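PDB 6I8X: fatty acid-binding protein homolog, which binds fatty acids inside a beta-barrel and may sequester potentially toxic fatty acids and their peroxidation products or help maintain the lipid layer of the eggshell. Local coordinates for residues 50-55 / 74-79; 83-88 / 93-98. All blocks are in the same frame, centred on the assembly; numbering follows the deposited sequence.

Contact 1 of 2, residues 50-55 / 74-79; sequences KFRNAA and HHKDWA
Two cationic side chains, Arg52 and Lys76, come together here, with Arg52 NH2 4.4 Å from Lys76 NZ. Their closest contact is Arg52 NH2 against Lys76 CE at 3.8 Å. The Arg52 chain runs extended from CG to NE, whereas the Lys76 chain is bent at both chi2 (-76°) and chi4 (66°), and the two meet at a slant. Asp63, on the strand between them, probably makes the proximity tolerable: it forms a salt bridge with Arg52 NE, and Lys76 packs on it, so its carboxylate would help offset the two positive charges. Arg52 also touches a bound tris(hydroxyethyl)aminomethane. Farther along, CB of Ala54 lies 3.3 Å from Asp77 OD1, an oxygen that is hydrogen-bonded to Ser56 OG. On the other face the rings of Phe51 and Trp78 meet edge to edge, Phe51 CD2 to Trp78 CZ2 at 4.3 Å. Strands 47-53 and 72-78 are thus second neighbours, touching through side chains across strand 62-68. Asp77, with left-handed backbone angles, and Trp78 both face Tyr62, the signature of a G1 beta bulge where an edge strand of the fatty acid-binding protein barrel turns a corner.

Contact 2 of 2, residues 83-88 / 93-98; sequences EFQDEA and QHKITF
With CG of Phe84 placed between its backbone N and carbonyl carbon (chi1 62°), the ring is laid across Ile96, whose CB sits over one face, off centre, 3.7 Å from Phe84 CZ. The same rim meets Phe98 edge to edge, Phe84 CZ to Phe98 CE2 at 3.8 Å. On the other side of the hairpin Gln93 is folded back at chi2 (-72°) and presents OE1 to the extended chain of Gln85. The resulting bond, Gln85 NE2 to Gln93 OE1 at 3.1 Å, is almost straight (176°) and falls on a lone pair of the acceptor, although the two amide planes are turned well away from each other.

Between the two faces, the backbones of Phe84 and Ile96, and of Asp86 and His94, form hydrogen-bonded antiparallel pairs; Ile96 N reaches Phe84 O at 2.8 Å. Ala88 CB lies over the centre of one face of the His94 imidazole, a CH-pi contact, while His110 and Asp90 hold the ring nitrogens and would fix its rotation.

Glu83 OE1 lies against Lys95 CD at 3.4 Å, but its distance to Lys95 NZ, 4.3 Å, is too long for a salt bridge. A water instead joins Glu83 OE2 to Thr97 OG1, and a second links Gln93 NE2 to Asp86 OD1. Asp86 OD2 is held by His75, and Glu87 OE1 by a salt bridge to Lys71. Backbone bonds thus pair the strands, with polar contacts on the face of Gln85 and Gln93 and ring contacts on that of Phe84 and Ile96.

In the fold
Contact 1 is complete before the chain begins contact 2, and their centres lie about 13 Å apart on one antiparallel sheet that curls into a barrel. Contact 1 spans strands 47-53 and 72-78 with strand 62-68 between them; contact 2 is the hairpin of strands 84-87 and 93-100. Strands 72-78 and 84-87 are consecutive yet are the two outermost in the sheet order, matching the gap between neighbouring strands familiar in fatty acid-binding proteins. Side chains bridge this gap: His75 ND1 lies 2.8 Å from Asp86 OD2, a probable hydrogen bond, and Trp78 CZ3 packs 3.5 Å from Phe98 CB. Together they join the sheet's two ends around the lipid-binding interior.

Contact 1 of 2, residues 50-55 / 74-79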
# COMPACT_ATOMS: atom_id res chain seq x y z
N LYS A 50 6.02 5.39 3.44
CA LYS A 50 6.70 6.55 2.86
C LYS A 50 6.45 6.56 1.40
O LYS A 50 6.61 5.53 0.76
CB LYS A 50 8.21 6.55 3.14
CG LYS A 50 8.57 6.74 4.59
CD LYS A 50 10.11 6.86 4.77
CE LYS A 50 10.47 7.19 6.19
NZ LYS A 50 11.93 7.03 6.44
N PHE A 51 6.00 7.68 0.88
CA PHE A 51 5.76 7.92 -0.54
C PHE A 51 6.55 9.17 -0.90
O PHE A 51 6.44 10.19 -0.21
CB PHE A 51 4.27 8.17 -0.82
CG PHE A 51 3.37 6.97 -0.69
CD1 PHE A 51 2.80 6.63 0.54
CD2 PHE A 51 3.03 6.21 -1.81
CE1 PHE A 51 1.92 5.53 0.65
CE2 PHE A 51 2.16 5.11 -1.70
CZ PHE A 51 1.59 4.79 -0.47
N ARG A 52 7.37 9.09 -1.94
CA ARG A 52 8.12 10.25 -2.41
C ARG A 52 8.29 10.23 -3.93
O ARG A 52 8.11 9.18 -4.55
CB ARG A 52 9.49 10.34 -1.70
CG ARG A 52 10.47 9.22 -2.05
CD ARG A 52 11.84 9.51 -1.50
NE ARG A 52 12.79 8.44 -1.80
CZ ARG A 52 13.04 7.40 -1.02
NH1 ARG A 52 12.39 7.26 0.14
NH2 ARG A 52 13.92 6.48 -1.38
N ASN A 53 8.70 11.38 -4.51
CA ASN A 53 9.08 11.50 -5.92
C ASN A 53 10.36 10.66 -5.99
O ASN A 53 11.13 10.66 -5.03
CB ASN A 53 9.41 12.96 -6.27
CG ASN A 53 8.22 13.88 -6.27
OD1 ASN A 53 7.39 13.82 -7.15
ND2 ASN A 53 8.09 14.72 -5.26
N ALA A 54 10.55 9.90 -7.08
CA ALA A 54 11.72 9.02 -7.21
C ALA A 54 13.06 9.72 -6.96
O ALA A 54 13.34 10.74 -7.58
CB ALA A 54 11.73 8.35 -8.58
N ALA A 55 13.89 9.15 -6.06
CA ALA A 55 15.22 9.67 -5.72
C ALA A 55 16.12 9.80 -6.96
O ALA A 55 17.04 10.62 -6.96
CB ALA A 55 15.88 8.77 -4.68
N HIS A 74 10.77 -1.95 -0.28
CA HIS A 74 11.30 -0.74 -0.90
C HIS A 74 11.08 -0.85 -2.41
O HIS A 74 11.83 -1.55 -3.10
CB HIS A 74 12.80 -0.56 -0.59
CG HIS A 74 13.19 -0.78 0.84
ND1 HIS A 74 13.26 0.27 1.74
CD2 HIS A 74 13.54 -1.93 1.47
CE1 HIS A 74 13.66 -0.27 2.88
NE2 HIS A 74 13.83 -1.59 2.77
N HIS A 75 10.04 -0.17 -2.89
CA HIS A 75 9.66 -0.14 -4.31
C HIS A 75 10.15 1.17 -4.94
O HIS A 75 9.64 2.24 -4.61
CB HIS A 75 8.14 -0.33 -4.45
CG HIS A 75 7.62 -1.51 -3.68
ND1 HIS A 75 8.29 -2.74 -3.69
CD2 HIS A 75 6.52 -1.63 -2.90
CE1 HIS A 75 7.58 -3.54 -2.91
NE2 HIS A 75 6.49 -2.93 -2.44
N LYS A 76 11.18 1.07 -5.79
CA LYS A 76 11.84 2.23 -6.42
C LYS A 76 11.53 2.43 -7.88
O LYS A 76 11.53 1.47 -8.66
CB LYS A 76 13.37 2.15 -6.23
CG LYS A 76 13.84 1.88 -4.79
CD LYS A 76 13.73 3.10 -3.88
CE LYS A 76 14.60 2.98 -2.65
NZ LYS A 76 16.06 2.96 -2.99
N ASP A 77 11.34 3.71 -8.26
CA ASP A 77 11.11 4.20 -9.61
C ASP A 77 9.88 3.64 -10.30
O ASP A 77 9.94 3.32 -11.49
CB ASP A 77 12.36 3.98 -10.50
CG ASP A 77 13.30 5.14 -10.43
OD1 ASP A 77 12.90 6.24 -10.86
OD2 ASP A 77 14.41 4.97 -9.90
N TRP A 78 8.76 3.58 -9.59
CA TRP A 78 7.53 3.10 -10.22
C TRP A 78 6.67 4.26 -10.79
O TRP A 78 6.83 5.42 -10.39
CB TRP A 78 6.72 2.18 -9.30
CG TRP A 78 6.39 2.78 -7.97
CD1 TRP A 78 7.05 2.59 -6.79
CD2 TRP A 78 5.27 3.64 -7.66
NE1 TRP A 78 6.43 3.28 -5.78
CE2 TRP A 78 5.36 3.96 -6.30
CE3 TRP A 78 4.22 4.19 -8.43
CZ2 TRP A 78 4.45 4.82 -5.66
CZ3 TRP A 78 3.34 5.07 -7.82
CH2 TRP A 78 3.45 5.37 -6.44
N ALA A 79 5.79 3.94 -11.74
CA ALA A 79 4.90 4.91 -12.33
C ALA A 79 3.46 4.45 -12.11
O ALA A 79 3.20 3.25 -12.01
CB ALA A 79 5.18 5.03 -13.83

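Contact 2 of 2, residues 83-88 / 93-98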
# COMPACT_ATOMS: atom_id res chain seq x y z
N GLU A 83 2.76 -1.79 -14.08
CA GLU A 83 3.03 -2.99 -13.29
C GLU A 83 4.54 -3.26 -13.20
O GLU A 83 5.26 -3.12 -14.19
CB GLU A 83 2.31 -4.20 -13.92
CG GLU A 83 2.35 -5.46 -13.07
CD GLU A 83 1.65 -6.67 -13.67
OE1 GLU A 83 2.23 -7.30 -14.57
OE2 GLU A 83 0.54 -7.00 -13.19
N PHE A 84 5.00 -3.68 -12.01
CA PHE A 84 6.38 -4.07 -11.73
C PHE A 84 6.36 -5.32 -10.84
O PHE A 84 5.33 -5.64 -10.24
CB PHE A 84 7.16 -2.93 -11.02
CG PHE A 84 6.65 -2.46 -9.67
CD1 PHE A 84 5.69 -1.46 -9.57
CD2 PHE A 84 7.20 -2.97 -8.49
CE1 PHE A 84 5.25 -1.00 -8.33
CE2 PHE A 84 6.78 -2.50 -7.25
CZ PHE A 84 5.81 -1.52 -7.17
N GLN A 85 7.48 -6.03 -10.78
CA GLN A 85 7.61 -7.20 -9.93
C GLN A 85 8.62 -6.89 -8.82
O GLN A 85 9.69 -6.33 -9.10
CB GLN A 85 8.04 -8.44 -10.73
CG GLN A 85 7.89 -9.71 -9.90
CD GLN A 85 8.31 -10.97 -10.62
OE1 GLN A 85 7.75 -11.34 -11.66
NE2 GLN A 85 9.24 -11.68 -10.01
N ASP A 86 8.27 -7.23 -7.56
CA ASP A 86 9.14 -7.01 -6.40
C ASP A 86 8.74 -7.87 -5.21
O ASP A 86 7.68 -8.50 -5.20
CB ASP A 86 9.15 -5.53 -5.99
CG ASP A 86 10.42 -5.08 -5.31
OD1 ASP A 86 11.35 -5.91 -5.17
OD2 ASP A 86 10.49 -3.90 -4.92
N GLU A 87 9.61 -7.90 -4.19
CA GLU A 87 9.36 -8.63 -2.97
C GLU A 87 8.36 -7.83 -2.13
O GLU A 87 8.50 -6.61 -1.96
CB GLU A 87 10.68 -8.88 -2.22
CG GLU A 87 10.50 -9.75 -0.99
CD GLU A 87 11.76 -10.16 -0.26
OE1 GLU A 87 12.58 -9.28 0.06
OE2 GLU A 87 11.88 -11.36 0.08
N ALA A 88 7.34 -8.55 -1.61
CA ALA A 88 6.32 -7.97 -0.76
C ALA A 88 6.61 -8.33 0.70
O ALA A 88 7.63 -9.00 0.97
CB ALA A 88 4.94 -8.46 -1.18
N GLN A 93 7.61 -12.81 -4.07
CA GLN A 93 7.53 -11.95 -5.24
C GLN A 93 6.07 -11.72 -5.61
O GLN A 93 5.28 -12.66 -5.64
CB GLN A 93 8.27 -12.59 -6.43
CG GLN A 93 9.77 -12.70 -6.22
CD GLN A 93 10.44 -11.36 -6.30
OE1 GLN A 93 10.46 -10.72 -7.35
NE2 GLN A 93 10.99 -10.92 -5.19
N HIS A 94 5.71 -10.47 -5.88
CA HIS A 94 4.36 -10.07 -6.27
C HIS A 94 4.48 -9.17 -7.47
O HIS A 94 5.48 -8.47 -7.61
CB HIS A 94 3.67 -9.22 -5.15
CG HIS A 94 3.17 -9.96 -3.94
ND1 HIS A 94 2.29 -9.35 -3.05
CD2 HIS A 94 3.46 -11.20 -3.49
CE1 HIS A 94 2.07 -10.25 -2.10
NE2 HIS A 94 2.73 -11.38 -2.32
N LYS A 95 3.42 -9.12 -8.28
CA LYS A 95 3.27 -8.17 -9.35
C LYS A 95 2.45 -7.03 -8.72
O LYS A 95 1.38 -7.27 -8.14
CB LYS A 95 2.58 -8.80 -10.58
CG LYS A 95 3.56 -9.66 -11.39
CD LYS A 95 2.99 -10.08 -12.73
CE LYS A 95 3.94 -10.96 -13.53
NZ LYS A 95 5.21 -10.27 -13.88
N ILE A 96 3.02 -5.82 -8.70
CA ILE A 96 2.38 -4.66 -8.08
C ILE A 96 2.10 -3.56 -9.09
O ILE A 96 2.93 -3.28 -9.94
CB ILE A 96 3.21 -4.11 -6.88
CG1 ILE A 96 3.62 -5.27 -5.88
CG2 ILE A 96 2.49 -2.93 -6.18
CD1 ILE A 96 4.81 -4.96 -4.91
N THR A 97 0.96 -2.89 -8.94
CA THR A 97 0.61 -1.73 -9.72
C THR A 97 -0.02 -0.70 -8.81
O THR A 97 -1.05 -0.98 -8.21
CB THR A 97 -0.37 -2.06 -10.88
OG1 THR A 97 0.02 -3.25 -11.57
CG2 THR A 97 -0.53 -0.89 -11.84
N PHE A 98 0.55 0.52 -8.77
CA PHE A 98 -0.09 1.65 -8.11
C PHE A 98 -0.82 2.38 -9.22
O PHE A 98 -0.34 2.44 -10.35
CB PHE A 98 0.92 2.60 -7.48
CG PHE A 98 1.61 2.04 -6.27
CD1 PHE A 98 1.08 2.22 -5.00
CD2 PHE A 98 2.82 1.37 -6.39
CE1 PHE A 98 1.75 1.73 -3.87
CE2 PHE A 98 3.49 0.88 -5.26
CZ PHE A 98 2.95 1.07 -4.01
O HOH W 1 -0.44 -6.08 -10.53
O HOH W 2 13.22 -8.61 -5.42